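Local coordinates for T CELL surface glycoprotein CD4 (Rattus norvegicus, PDB 1CID), which probably acts as a T-cell co-receptor that recognises MHC class II molecules through its N-terminal domains, the present fragment being the membrane-proximal domains 3 and 4, at residues 13-18 / 72-77; 7-12 / 78-83; 2-7 / 103-108. All blocks are in the same frame, centred on the assembly; numbering follows the deposited sequence.

Contact 1. Residues 13-18 / 72-77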
ATOM      1  N   ALA A  13       1.496   6.025   1.894  1.00 27.96           N
ATOM      2  CA  ALA A  13       1.807   5.361   0.646  1.00 27.52           C
ATOM      3  C   ALA A  13       1.812   6.509  -0.346  1.00 28.44           C
ATOM      4  O   ALA A  13       0.868   7.286  -0.300  1.00 29.04           O
ATOM      5  CB  ALA A  13       0.705   4.421   0.232  1.00 23.56           C
ATOM      6  N   GLU A  14       2.770   6.686  -1.180  1.00 32.38           N
ATOM      7  CA  GLU A  14       2.632   7.784  -2.162  1.00 36.68           C
ATOM      8  C   GLU A  14       2.928   7.189  -3.537  1.00 35.90           C
ATOM      9  O   GLU A  14       4.095   6.726  -3.692  1.00 36.94           O
ATOM     10  CB  GLU A  14       3.578   8.968  -2.195  1.00 42.70           C
ATOM     11  CG  GLU A  14       4.013   9.325  -0.748  1.00 56.87           C
ATOM     12  CD  GLU A  14       4.465  10.786  -0.822  1.00 64.17           C
ATOM     13  OE1 GLU A  14       3.574  11.642  -0.986  1.00 67.70           O
ATOM     14  OE2 GLU A  14       5.727  10.791  -0.723  1.00 69.29           O
ATOM     15  N   PHE A  15       1.975   7.243  -4.435  1.00 34.88           N
ATOM     16  CA  PHE A  15       2.223   6.709  -5.810  1.00 34.39           C
ATOM     17  C   PHE A  15       2.690   7.847  -6.699  1.00 35.49           C
ATOM     18  O   PHE A  15       2.320   8.959  -6.316  1.00 37.27           O
ATOM     19  CB  PHE A  15       0.987   5.967  -6.264  1.00 30.10           C
ATOM     20  CG  PHE A  15       0.458   4.880  -5.388  1.00 24.98           C
ATOM     21  CD1 PHE A  15      -0.410   5.138  -4.359  1.00 23.21           C
ATOM     22  CD2 PHE A  15       0.871   3.565  -5.581  1.00 24.79           C
ATOM     23  CE1 PHE A  15      -0.929   4.169  -3.515  1.00 21.19           C
ATOM     24  CE2 PHE A  15       0.408   2.514  -4.791  1.00 22.47           C
ATOM     25  CZ  PHE A  15      -0.510   2.866  -3.750  1.00 23.02           C
ATOM     26  N   SER A  16       3.477   7.719  -7.731  1.00 38.58           N
ATOM     27  CA  SER A  16       3.847   8.933  -8.537  1.00 41.86           C
ATOM     28  C   SER A  16       3.568   8.535  -9.967  1.00 45.27           C
ATOM     29  O   SER A  16       3.980   7.391 -10.329  1.00 47.83           O
ATOM     30  CB  SER A  16       5.211   9.401  -8.152  1.00 41.85           C
ATOM     31  OG  SER A  16       5.574  10.597  -8.794  1.00 46.40           O
ATOM     32  N   PHE A  17       2.881   9.309 -10.787  1.00 48.09           N
ATOM     33  CA  PHE A  17       2.525   8.880 -12.197  1.00 49.95           C
ATOM     34  C   PHE A  17       3.125   9.952 -13.075  1.00 54.82           C
ATOM     35  O   PHE A  17       2.694  11.112 -13.091  1.00 55.20           O
ATOM     36  CB  PHE A  17       1.091   8.735 -12.239  1.00 45.26           C
ATOM     37  CG  PHE A  17       0.350   7.922 -11.250  1.00 42.37           C
ATOM     38  CD1 PHE A  17       0.259   6.546 -11.428  1.00 41.02           C
ATOM     39  CD2 PHE A  17      -0.342   8.554 -10.212  1.00 41.05           C
ATOM     40  CE1 PHE A  17      -0.517   5.767 -10.561  1.00 38.66           C
ATOM     41  CE2 PHE A  17      -1.161   7.836  -9.349  1.00 40.21           C
ATOM     42  CZ  PHE A  17      -1.219   6.441  -9.562  1.00 40.40           C
ATOM     43  N   PRO A  18       4.138   9.451 -13.739  1.00 59.83           N
ATOM     44  CA  PRO A  18       4.996  10.405 -14.428  1.00 65.40           C
ATOM     45  C   PRO A  18       5.061  10.599 -15.900  1.00 70.32           C
ATOM     46  O   PRO A  18       6.039  11.205 -16.402  1.00 72.38           O
ATOM     47  CB  PRO A  18       6.314   9.825 -13.870  1.00 63.91           C
ATOM     48  CG  PRO A  18       6.080   8.348 -13.687  1.00 62.33           C
ATOM     49  CD  PRO A  18       4.615   8.069 -13.673  1.00 60.15           C
ATOM     50  N   LEU A  72       1.640  14.904 -10.180  1.00 46.11           N
ATOM     51  CA  LEU A  72       0.542  13.964 -10.124  1.00 42.19           C
ATOM     52  C   LEU A  72       1.105  12.842  -9.209  1.00 41.37           C
ATOM     53  O   LEU A  72       1.671  11.835  -9.691  1.00 42.46           O
ATOM     54  CB  LEU A  72      -0.026  13.350 -11.436  1.00 39.42           C
ATOM     55  CG  LEU A  72      -1.260  12.485 -11.176  1.00 38.30           C
ATOM     56  CD1 LEU A  72      -2.429  13.358 -10.718  1.00 39.48           C
ATOM     57  CD2 LEU A  72      -1.904  11.814 -12.356  1.00 36.30           C
ATOM     58  N   THR A  73       0.877  13.126  -7.952  1.00 36.98           N
ATOM     59  CA  THR A  73       1.255  12.060  -7.032  1.00 35.34           C
ATOM     60  C   THR A  73      -0.044  11.946  -6.255  1.00 34.53           C
ATOM     61  O   THR A  73      -0.669  12.982  -6.020  1.00 33.41           O
ATOM     62  CB  THR A  73       2.562  12.468  -6.344  1.00 37.64           C
ATOM     63  OG1 THR A  73       2.069  13.254  -5.225  1.00 41.48           O
ATOM     64  CG2 THR A  73       3.499  13.312  -7.195  1.00 40.55           C
ATOM     65  N   LEU A  74      -0.436  10.745  -5.949  1.00 34.54           N
ATOM     66  CA  LEU A  74      -1.649  10.483  -5.171  1.00 34.98           C
ATOM     67  C   LEU A  74      -1.041   9.956  -3.890  1.00 34.28           C
ATOM     68  O   LEU A  74      -0.079   9.210  -3.889  1.00 34.99           O
ATOM     69  CB  LEU A  74      -2.504   9.606  -6.015  1.00 37.59           C
ATOM     70  CG  LEU A  74      -3.453   8.552  -5.493  1.00 39.81           C
ATOM     71  CD1 LEU A  74      -2.611   7.301  -5.224  1.00 41.76           C
ATOM     72  CD2 LEU A  74      -4.249   9.049  -4.286  1.00 40.44           C
ATOM     73  N   GLN A  75      -1.562  10.324  -2.760  1.00 35.13           N
ATOM     74  CA  GLN A  75      -0.849   9.837  -1.515  1.00 35.25           C
ATOM     75  C   GLN A  75      -1.864   9.282  -0.602  1.00 33.28           C
ATOM     76  O   GLN A  75      -2.658  10.199  -0.386  1.00 34.23           O
ATOM     77  CB  GLN A  75      -0.127  11.157  -1.340  1.00 39.90           C
ATOM     78  CG  GLN A  75       0.040  12.093  -0.225  1.00 47.63           C
ATOM     79  CD  GLN A  75       0.460  11.330   1.029  1.00 52.30           C
ATOM     80  OE1 GLN A  75      -0.308  10.498   1.531  1.00 55.79           O
ATOM     81  NE2 GLN A  75       1.675  11.571   1.515  1.00 52.31           N
ATOM     82  N   ILE A  76      -1.981   8.064  -0.162  1.00 32.02           N
ATOM     83  CA  ILE A  76      -3.036   7.656   0.837  1.00 31.22           C
ATOM     84  C   ILE A  76      -2.284   7.972   2.113  1.00 34.75           C
ATOM     85  O   ILE A  76      -1.128   7.548   2.166  1.00 38.31           O
ATOM     86  CB  ILE A  76      -3.726   6.321   0.556  1.00 27.89           C
ATOM     87  CG1 ILE A  76      -3.671   5.410   1.792  1.00 28.28           C
ATOM     88  CG2 ILE A  76      -3.337   5.489  -0.710  1.00 25.82           C
ATOM     89  CD1 ILE A  76      -4.598   4.151   1.597  1.00 31.15           C
ATOM     90  N   PRO A  77      -2.753   8.746   3.090  1.00 36.31           N
ATOM     91  CA  PRO A  77      -1.885   9.218   4.175  1.00 36.42           C
ATOM     92  C   PRO A  77      -1.578   8.675   5.550  1.00 37.01           C
ATOM     93  O   PRO A  77      -0.621   9.201   6.250  1.00 38.50           O
ATOM     94  CB  PRO A  77      -2.407  10.715   4.210  1.00 34.81           C
ATOM     95  CG  PRO A  77      -3.869  10.628   3.946  1.00 35.86           C
ATOM     96  CD  PRO A  77      -4.111   9.356   3.122  1.00 37.09           C
TER
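Phe15 and Leu74 face each other as an antiparallel hydrogen-bonded pair, their side chains side by side and pointing the same way into the domain. The Phe15 CG lies beside its backbone N, anti to the carbonyl carbon (chi1 -54°). The ring meets two residues of the neighbouring strand: Leu74 CD1 comes obliquely against the CG-CD1 side, and Ile76 CG2 meets the ring edge in plane, 3.9 Å from Phe15 CE1. Leu74 also serves Phe17, whose ring edge receives Leu74 CB at 4.0 Å from Phe17 CE2, while Leu72 CG lies 4.2 Å from Phe17 CD2. Leu74 therefore sits between two phenylalanines, touching one through its delta methyl and the other through its CB. Strands 13-16 and 73-76 are, by their order, B and E of a V-like immunoglobulin domain, with 65-66 as D on the far side of E; their inward residues pack on strand 97-110 of the opposite sheet, Phe15 and Phe17 on Val102, Ala13 and Ile76 on Leu104. An alanine in place of Phe15 would probably open a gap between the two sheets, leaving Leu74 CD1 and Ile76 CG2 without the ring they lean on. The backbone is joined by bonds such as Phe15 N to Leu74 O (2.9 Å) and Phe17 N to Leu72 O (3.0 Å), the latter continuing the ladder past the strand end. On the outward face, Glu14 and Gln75 run side by side, carboxylate and amide planes turned 48° apart. Glu14 OE1 comes within 3.1 Å of Gln75 NE2. Beyond them Ser16 OG touches Thr73 CG2 at 3.8 Å.

Contact 2. Residues 7-12 / 78-83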
ATOM      1  N   LYS A   7       3.724  -0.978   2.905  1.00 18.00           N
ATOM      2  CA  LYS A   7       3.829  -0.109   4.049  1.00 17.49           C
ATOM      3  C   LYS A   7       3.421  -0.687   5.380  1.00 19.59           C
ATOM      4  O   LYS A   7       2.609  -1.621   5.510  1.00 22.15           O
ATOM      5  CB  LYS A   7       2.880   1.107   3.792  1.00 18.06           C
ATOM      6  CG  LYS A   7       3.336   1.702   2.443  1.00 15.65           C
ATOM      7  CD  LYS A   7       4.279   2.807   2.687  1.00 20.05           C
ATOM      8  CE  LYS A   7       5.231   3.170   1.597  1.00 19.19           C
ATOM      9  NZ  LYS A   7       6.227   4.025   2.356  1.00 25.05           N
ATOM     10  N   SER A   8       3.957  -0.088   6.442  1.00 20.66           N
ATOM     11  CA  SER A   8       3.648  -0.530   7.800  1.00 22.84           C
ATOM     12  C   SER A   8       2.550   0.521   8.143  1.00 22.99           C
ATOM     13  O   SER A   8       2.498   1.714   7.805  1.00 20.86           O
ATOM     14  CB  SER A   8       4.676  -0.684   8.889  1.00 22.97           C
ATOM     15  OG  SER A   8       6.019  -0.790   8.409  1.00 28.12           O
ATOM     16  N   GLU A   9       1.718  -0.150   8.909  1.00 22.46           N
ATOM     17  CA  GLU A   9       0.611   0.650   9.309  1.00 23.22           C
ATOM     18  C   GLU A   9       1.031   1.922   9.938  1.00 24.09           C
ATOM     19  O   GLU A   9       1.968   1.913  10.727  1.00 27.88           O
ATOM     20  CB  GLU A   9      -0.001  -0.272  10.302  1.00 27.22           C
ATOM     21  CG  GLU A   9      -1.451   0.175  10.323  1.00 33.57           C
ATOM     22  CD  GLU A   9      -2.162  -0.502  11.426  1.00 37.81           C
ATOM     23  OE1 GLU A   9      -1.444  -0.611  12.468  1.00 44.00           O
ATOM     24  OE2 GLU A   9      -3.302  -0.880  11.252  1.00 40.37           O
ATOM     25  N   GLY A  10       0.296   2.962   9.695  1.00 25.32           N
ATOM     26  CA  GLY A  10       0.502   4.296  10.249  1.00 22.17           C
ATOM     27  C   GLY A  10       1.422   5.002   9.267  1.00 23.58           C
ATOM     28  O   GLY A  10       1.686   6.224   9.459  1.00 26.40           O
ATOM     29  N   GLU A  11       1.926   4.375   8.224  1.00 23.88           N
ATOM     30  CA  GLU A  11       2.807   5.191   7.323  1.00 26.18           C
ATOM     31  C   GLU A  11       2.063   5.772   6.154  1.00 26.27           C
ATOM     32  O   GLU A  11       0.915   5.434   5.890  1.00 29.03           O
ATOM     33  CB  GLU A  11       3.841   4.112   7.041  1.00 30.21           C
ATOM     34  CG  GLU A  11       5.291   4.167   7.405  1.00 36.42           C
ATOM     35  CD  GLU A  11       6.224   3.281   6.588  1.00 41.54           C
ATOM     36  OE1 GLU A  11       6.023   2.076   6.934  1.00 44.43           O
ATOM     37  OE2 GLU A  11       7.115   3.478   5.728  1.00 44.12           O
ATOM     38  N   SER A  12       2.513   6.578   5.252  1.00 26.29           N
ATOM     39  CA  SER A  12       1.969   7.183   4.076  1.00 27.29           C
ATOM     40  C   SER A  12       2.289   6.390   2.850  1.00 27.74           C
ATOM     41  O   SER A  12       3.474   6.122   2.737  1.00 29.26           O
ATOM     42  CB  SER A  12       2.645   8.567   3.854  1.00 30.23           C
ATOM     43  OG  SER A  12       1.954   9.358   4.863  1.00 36.26           O
ATOM     44  N   GLN A  78      -2.302   7.657   5.976  1.00 33.90           N
ATOM     45  CA  GLN A  78      -1.971   7.152   7.360  1.00 32.63           C
ATOM     46  C   GLN A  78      -2.679   5.833   7.166  1.00 31.24           C
ATOM     47  O   GLN A  78      -3.807   5.716   7.534  1.00 33.49           O
ATOM     48  CB  GLN A  78      -2.260   8.127   8.401  1.00 38.76           C
ATOM     49  CG  GLN A  78      -2.749   8.156   9.765  1.00 51.17           C
ATOM     50  CD  GLN A  78      -4.002   7.676  10.453  1.00 59.49           C
ATOM     51  OE1 GLN A  78      -5.238   7.868  10.193  1.00 61.97           O
ATOM     52  NE2 GLN A  78      -3.781   6.935  11.612  1.00 62.91           N
ATOM     53  N   VAL A  79      -1.895   5.008   6.459  1.00 28.28           N
ATOM     54  CA  VAL A  79      -2.224   3.644   6.071  1.00 24.11           C
ATOM     55  C   VAL A  79      -2.762   2.748   7.148  1.00 23.43           C
ATOM     56  O   VAL A  79      -2.556   2.953   8.345  1.00 21.59           O
ATOM     57  CB  VAL A  79      -1.016   3.133   5.324  1.00 23.68           C
ATOM     58  CG1 VAL A  79      -0.381   1.760   5.384  1.00 24.23           C
ATOM     59  CG2 VAL A  79      -1.743   3.279   3.998  1.00 24.08           C
ATOM     60  N   SER A  80      -3.534   1.761   6.680  1.00 24.53           N
ATOM     61  CA  SER A  80      -4.139   0.811   7.694  1.00 26.49           C
ATOM     62  C   SER A  80      -4.462  -0.473   6.957  1.00 28.06           C
ATOM     63  O   SER A  80      -4.607  -0.424   5.758  1.00 28.13           O
ATOM     64  CB  SER A  80      -5.191   1.474   8.515  1.00 27.84           C
ATOM     65  OG  SER A  80      -6.003   0.518   9.202  1.00 33.50           O
ATOM     66  N   LEU A  81      -4.434  -1.658   7.530  1.00 31.02           N
ATOM     67  CA  LEU A  81      -4.686  -2.940   6.921  1.00 32.84           C
ATOM     68  C   LEU A  81      -6.062  -2.896   6.242  1.00 36.01           C
ATOM     69  O   LEU A  81      -6.280  -3.669   5.287  1.00 39.40           O
ATOM     70  CB  LEU A  81      -4.738  -4.156   7.856  1.00 26.66           C
ATOM     71  CG  LEU A  81      -3.447  -4.550   8.537  1.00 24.42           C
ATOM     72  CD1 LEU A  81      -3.785  -5.682   9.525  1.00 22.46           C
ATOM     73  CD2 LEU A  81      -2.329  -4.897   7.571  1.00 22.88           C
ATOM     74  N   GLN A  82      -6.847  -2.007   6.795  1.00 38.02           N
ATOM     75  CA  GLN A  82      -8.222  -1.888   6.250  1.00 39.35           C
ATOM     76  C   GLN A  82      -8.262  -1.182   4.906  1.00 38.52           C
ATOM     77  O   GLN A  82      -9.319  -1.455   4.298  1.00 41.05           O
ATOM     78  CB  GLN A  82      -9.168  -1.322   7.302  1.00 42.48           C
ATOM     79  CG  GLN A  82      -8.940   0.081   7.774  1.00 45.83           C
ATOM     80  CD  GLN A  82     -10.146   0.527   8.565  1.00 49.90           C
ATOM     81  OE1 GLN A  82     -10.185   0.517   9.810  1.00 53.36           O
ATOM     82  NE2 GLN A  82     -11.126   0.903   7.725  1.00 52.53           N
ATOM     83  N   PHE A  83      -7.290  -0.415   4.478  1.00 35.46           N
ATOM     84  CA  PHE A  83      -7.308   0.247   3.185  1.00 33.33           C
ATOM     85  C   PHE A  83      -6.474  -0.536   2.162  1.00 32.62           C
ATOM     86  O   PHE A  83      -6.378  -0.046   1.021  1.00 34.67           O
ATOM     87  CB  PHE A  83      -6.872   1.718   3.153  1.00 33.99           C
ATOM     88  CG  PHE A  83      -7.456   2.607   4.190  1.00 36.94           C
ATOM     89  CD1 PHE A  83      -8.834   2.675   4.427  1.00 38.42           C
ATOM     90  CD2 PHE A  83      -6.622   3.418   4.970  1.00 38.59           C
ATOM     91  CE1 PHE A  83      -9.403   3.461   5.431  1.00 38.41           C
ATOM     92  CE2 PHE A  83      -7.173   4.228   5.972  1.00 38.69           C
ATOM     93  CZ  PHE A  83      -8.546   4.271   6.194  1.00 39.02           C
TER
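Val79 N donates to Glu11 O at 2.9 Å, a fairly straight bond whose donor is tilted 20° from the carbonyl plane. The same valine accepts through its own carbonyl: Gly10 N reaches Val79 O at 3.2 Å, coming from above the carbonyl plane. Its N and O thus clip both Gly10 and Glu11. Residues 8-11 form a type II beta turn, with Gly10 at the positive phi (90°) that favours glycine; this turn links strands A' and B of the V-like domain and rests on the loop between E and F. Val79 CG1 also packs on Lys7 CB at 3.7 Å, and the valine touches Leu104 and Val106 of strand 97-110. Glu9 CG, anti to the backbone N, passes 3.6 Å from Val79 O. Glu11 braces the turn itself: its OE1 takes Ser8 N at 3.0 Å from above the carboxylate plane, while OE2 makes a long, weak ion pair with Lys7 NZ (3.5 Å). On the side toward the second domain, Ser8 OG is hydrogen-bonded to Ser173 OG, and Leu81 touches Glu120 and Met122.

Contact 3. Residues 2-7 / 103-108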
ATOM      1  N   SER A   2       1.148  -1.679 -13.678  1.00 62.92           N
ATOM      2  CA  SER A   2       1.153  -1.873 -12.207  1.00 57.70           C
ATOM      3  C   SER A   2       2.246  -1.090 -11.423  1.00 55.31           C
ATOM      4  O   SER A   2       3.314  -0.757 -11.957  1.00 56.10           O
ATOM      5  CB  SER A   2       1.356  -3.343 -11.874  1.00 57.91           C
ATOM      6  OG  SER A   2       0.331  -3.767 -10.992  1.00 58.44           O
ATOM      7  N   ILE A   3       1.888  -0.856 -10.141  1.00 50.37           N
ATOM      8  CA  ILE A   3       2.728  -0.175  -9.105  1.00 44.56           C
ATOM      9  C   ILE A   3       2.334  -0.713  -7.693  1.00 41.13           C
ATOM     10  O   ILE A   3       1.144  -0.764  -7.331  1.00 42.54           O
ATOM     11  CB  ILE A   3       2.491   1.349  -9.147  1.00 44.60           C
ATOM     12  CG1 ILE A   3       2.850   1.965 -10.510  1.00 43.88           C
ATOM     13  CG2 ILE A   3       3.311   2.097  -8.088  1.00 44.19           C
ATOM     14  CD1 ILE A   3       3.034   3.487 -10.475  1.00 45.47           C
ATOM     15  N   THR A   4       3.317  -1.140  -6.850  1.00 37.13           N
ATOM     16  CA  THR A   4       2.917  -1.678  -5.520  1.00 30.50           C
ATOM     17  C   THR A   4       3.642  -0.881  -4.446  1.00 26.93           C
ATOM     18  O   THR A   4       4.735  -0.478  -4.768  1.00 28.78           O
ATOM     19  CB  THR A   4       2.952  -3.162  -5.203  1.00 28.29           C
ATOM     20  OG1 THR A   4       2.243  -3.721  -6.355  1.00 27.35           O
ATOM     21  CG2 THR A   4       2.285  -3.416  -3.845  1.00 30.21           C
ATOM     22  N   ALA A   5       2.898  -0.670  -3.402  1.00 23.38           N
ATOM     23  CA  ALA A   5       3.496   0.141  -2.340  1.00 21.00           C
ATOM     24  C   ALA A   5       3.244  -0.768  -1.143  1.00 20.52           C
ATOM     25  O   ALA A   5       2.119  -1.251  -1.043  1.00 21.02           O
ATOM     26  CB  ALA A   5       3.081   1.527  -2.107  1.00 21.45           C
ATOM     27  N   TYR A   6       4.451  -0.891  -0.539  1.00 21.30           N
ATOM     28  CA  TYR A   6       4.497  -1.762   0.695  1.00 19.73           C
ATOM     29  C   TYR A   6       4.664  -0.942   1.969  1.00 19.93           C
ATOM     30  O   TYR A   6       5.693  -0.224   2.013  1.00 21.66           O
ATOM     31  CB  TYR A   6       5.607  -2.729   0.471  1.00 18.45           C
ATOM     32  CG  TYR A   6       5.458  -3.691  -0.708  1.00 15.10           C
ATOM     33  CD1 TYR A   6       4.740  -4.870  -0.437  1.00 11.66           C
ATOM     34  CD2 TYR A   6       6.015  -3.480  -1.967  1.00 14.40           C
ATOM     35  CE1 TYR A   6       4.485  -5.853  -1.330  1.00 11.76           C
ATOM     36  CE2 TYR A   6       5.823  -4.461  -2.934  1.00 12.77           C
ATOM     37  CZ  TYR A   6       5.041  -5.582  -2.591  1.00 14.62           C
ATOM     38  OH  TYR A   6       4.913  -6.500  -3.648  1.00 22.39           O
ATOM     39  N   LYS A   7       3.724  -0.978   2.905  1.00 18.00           N
ATOM     40  CA  LYS A   7       3.829  -0.109   4.049  1.00 17.49           C
ATOM     41  C   LYS A   7       3.421  -0.687   5.380  1.00 19.59           C
ATOM     42  O   LYS A   7       2.609  -1.621   5.510  1.00 22.15           O
ATOM     43  CB  LYS A   7       2.880   1.107   3.792  1.00 18.06           C
ATOM     44  CG  LYS A   7       3.336   1.702   2.443  1.00 15.65           C
ATOM     45  CD  LYS A   7       4.279   2.807   2.687  1.00 20.05           C
ATOM     46  CE  LYS A   7       5.231   3.170   1.597  1.00 19.19           C
ATOM     47  NZ  LYS A   7       6.227   4.025   2.356  1.00 25.05           N
ATOM     48  N   ASN A 103      -1.522  -0.543  -6.274  1.00 27.66           N
ATOM     49  CA  ASN A 103      -1.758  -1.441  -5.125  1.00 25.97           C
ATOM     50  C   ASN A 103      -1.038  -1.027  -3.817  1.00 22.78           C
ATOM     51  O   ASN A 103      -0.033  -0.343  -3.961  1.00 20.92           O
ATOM     52  CB  ASN A 103      -1.470  -2.892  -5.339  1.00 27.33           C
ATOM     53  CG  ASN A 103      -1.705  -3.548  -6.656  1.00 29.59           C
ATOM     54  OD1 ASN A 103      -2.651  -4.290  -6.946  1.00 29.38           O
ATOM     55  ND2 ASN A 103      -0.662  -3.196  -7.446  1.00 30.54           N
ATOM     56  N   LEU A 104      -1.714  -1.568  -2.798  1.00 19.56           N
ATOM     57  CA  LEU A 104      -1.178  -1.267  -1.497  1.00 19.23           C
ATOM     58  C   LEU A 104      -1.297  -2.491  -0.597  1.00 21.01           C
ATOM     59  O   LEU A 104      -2.470  -2.794  -0.366  1.00 19.59           O
ATOM     60  CB  LEU A 104      -1.980  -0.111  -0.996  1.00 18.59           C
ATOM     61  CG  LEU A 104      -1.728   0.120   0.498  1.00 18.56           C
ATOM     62  CD1 LEU A 104      -0.475   0.982   0.586  1.00 18.91           C
ATOM     63  CD2 LEU A 104      -2.929   0.842   1.054  1.00 16.50           C
ATOM     64  N   VAL A 105      -0.032  -2.931  -0.260  1.00 22.87           N
ATOM     65  CA  VAL A 105      -0.020  -4.072   0.707  1.00 22.42           C
ATOM     66  C   VAL A 105       0.537  -3.459   2.035  1.00 22.11           C
ATOM     67  O   VAL A 105       1.553  -2.793   1.843  1.00 21.34           O
ATOM     68  CB  VAL A 105       0.577  -5.415   0.393  1.00 22.07           C
ATOM     69  CG1 VAL A 105       0.981  -5.626  -1.075  1.00 20.93           C
ATOM     70  CG2 VAL A 105       1.762  -5.877   1.218  1.00 21.16           C
ATOM     71  N   VAL A 106      -0.128  -3.698   3.160  1.00 21.82           N
ATOM     72  CA  VAL A 106       0.039  -3.313   4.539  1.00 20.91           C
ATOM     73  C   VAL A 106       0.349  -4.431   5.567  1.00 21.15           C
ATOM     74  O   VAL A 106      -0.332  -5.421   5.718  1.00 21.48           O
ATOM     75  CB  VAL A 106      -1.173  -2.574   5.137  1.00 18.45           C
ATOM     76  CG1 VAL A 106      -0.934  -2.061   6.546  1.00 18.65           C
ATOM     77  CG2 VAL A 106      -1.447  -1.392   4.270  1.00 17.61           C
ATOM     78  N   MET A 107       1.368  -4.156   6.372  1.00 22.58           N
ATOM     79  CA  MET A 107       1.902  -5.014   7.425  1.00 23.19           C
ATOM     80  C   MET A 107       1.615  -4.435   8.809  1.00 23.96           C
ATOM     81  O   MET A 107       1.801  -3.212   8.957  1.00 24.39           O
ATOM     82  CB  MET A 107       3.429  -5.072   7.368  1.00 24.26           C
ATOM     83  CG  MET A 107       4.083  -6.053   8.294  1.00 22.98           C
ATOM     84  SD  MET A 107       5.785  -6.470   7.991  1.00 21.14           S
ATOM     85  CE  MET A 107       5.959  -7.559   6.638  1.00 19.64           C
ATOM     86  N   LYS A 108       1.259  -5.344   9.671  1.00 24.27           N
ATOM     87  CA  LYS A 108       1.007  -4.945  11.084  1.00 27.57           C
ATOM     88  C   LYS A 108       1.654  -5.927  12.097  1.00 27.23           C
ATOM     89  O   LYS A 108       1.188  -7.093  12.210  1.00 25.83           O
ATOM     90  CB  LYS A 108      -0.464  -4.826  11.451  1.00 33.09           C
ATOM     91  CG  LYS A 108      -0.730  -4.232  12.916  1.00 35.83           C
ATOM     92  CD  LYS A 108      -2.088  -4.427  13.492  1.00 39.85           C
ATOM     93  CE  LYS A 108      -2.410  -3.979  14.882  1.00 44.37           C
ATOM     94  NZ  LYS A 108      -2.221  -2.538  15.319  1.00 48.82           N
TER
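Asn103 CG lies beside its own backbone N, anti to the carbonyl carbon (chi1 -34°), and the amide carries ND2 on the side of Ile3, whose carbonyl takes both nitrogens of the asparagine. Asn103 N bonds to Ile3 O at 2.9 Å, and Asn103 ND2 reaches the same Ile3 O at 3.0 Å, from 53° above the carbonyl plane. The amide also comes near Thr4, with OG1 3.1 Å from Asn103 ND2. In Thr4 the other branch, CG2, is anti to the backbone N, where it lies over one face of the Tyr6 ring toward the rim and touches Val105 CG1 at 3.8 Å. Val105 brings both methyls obliquely to the CD1 and CE1 atoms of that ring: CG1 at 3.5 Å from Tyr6 CE1, CG2 at 3.6 Å from Tyr6 CD1. The backbones run parallel, 19° apart, and are laced by Val105 N to Ala5 O (2.8 Å), Lys7 N to Val105 O and Met107 N to Lys7 O. Such a parallel pairing of the first strand with the last is the A'-G edge of a V-type immunoglobulin domain. Strand 97-110 goes on without a break toward the second domain, which explains the neighbours of the Tyr6 and Val105 face: Tyr6 touches Leu163 and Lys170, and Val105 touches Met171. Met107 reaches Leu163 and Cys161, a half of the Cys119-Cys161 disulfide. On the other face Ala5 and Leu104 turn to the first domain's interior, against Phe15 and Ala13. The chemistry is thus split along the strand pair: two N-H groups converge on one carbonyl at the start, the ND2 bond limiting the turn of the amide, whereas farther on apolar contacts and main-chain bonds carry the pairing up to the domain boundary.

From the N terminus the chain enters contact 3, where its first strand lies beside strand 97-110 and so closes the longest of the three loops. It then turns through residues 8-11 into contact 2, closed by the loop 78-83, and passes into strand 13-16, which contact 1 pairs with 73-76. The loops nest without crossing: contact 1 within contact 2, contact 2 within contact 3. Lys7 belongs to contacts 2 and 3, and Ser12 OG bonds to Pro77 O between contacts 1 and 2. Contact 1 builds one sheet of the first domain, contact 3 an edge of the other, and contact 2 covers their ends near the second domain.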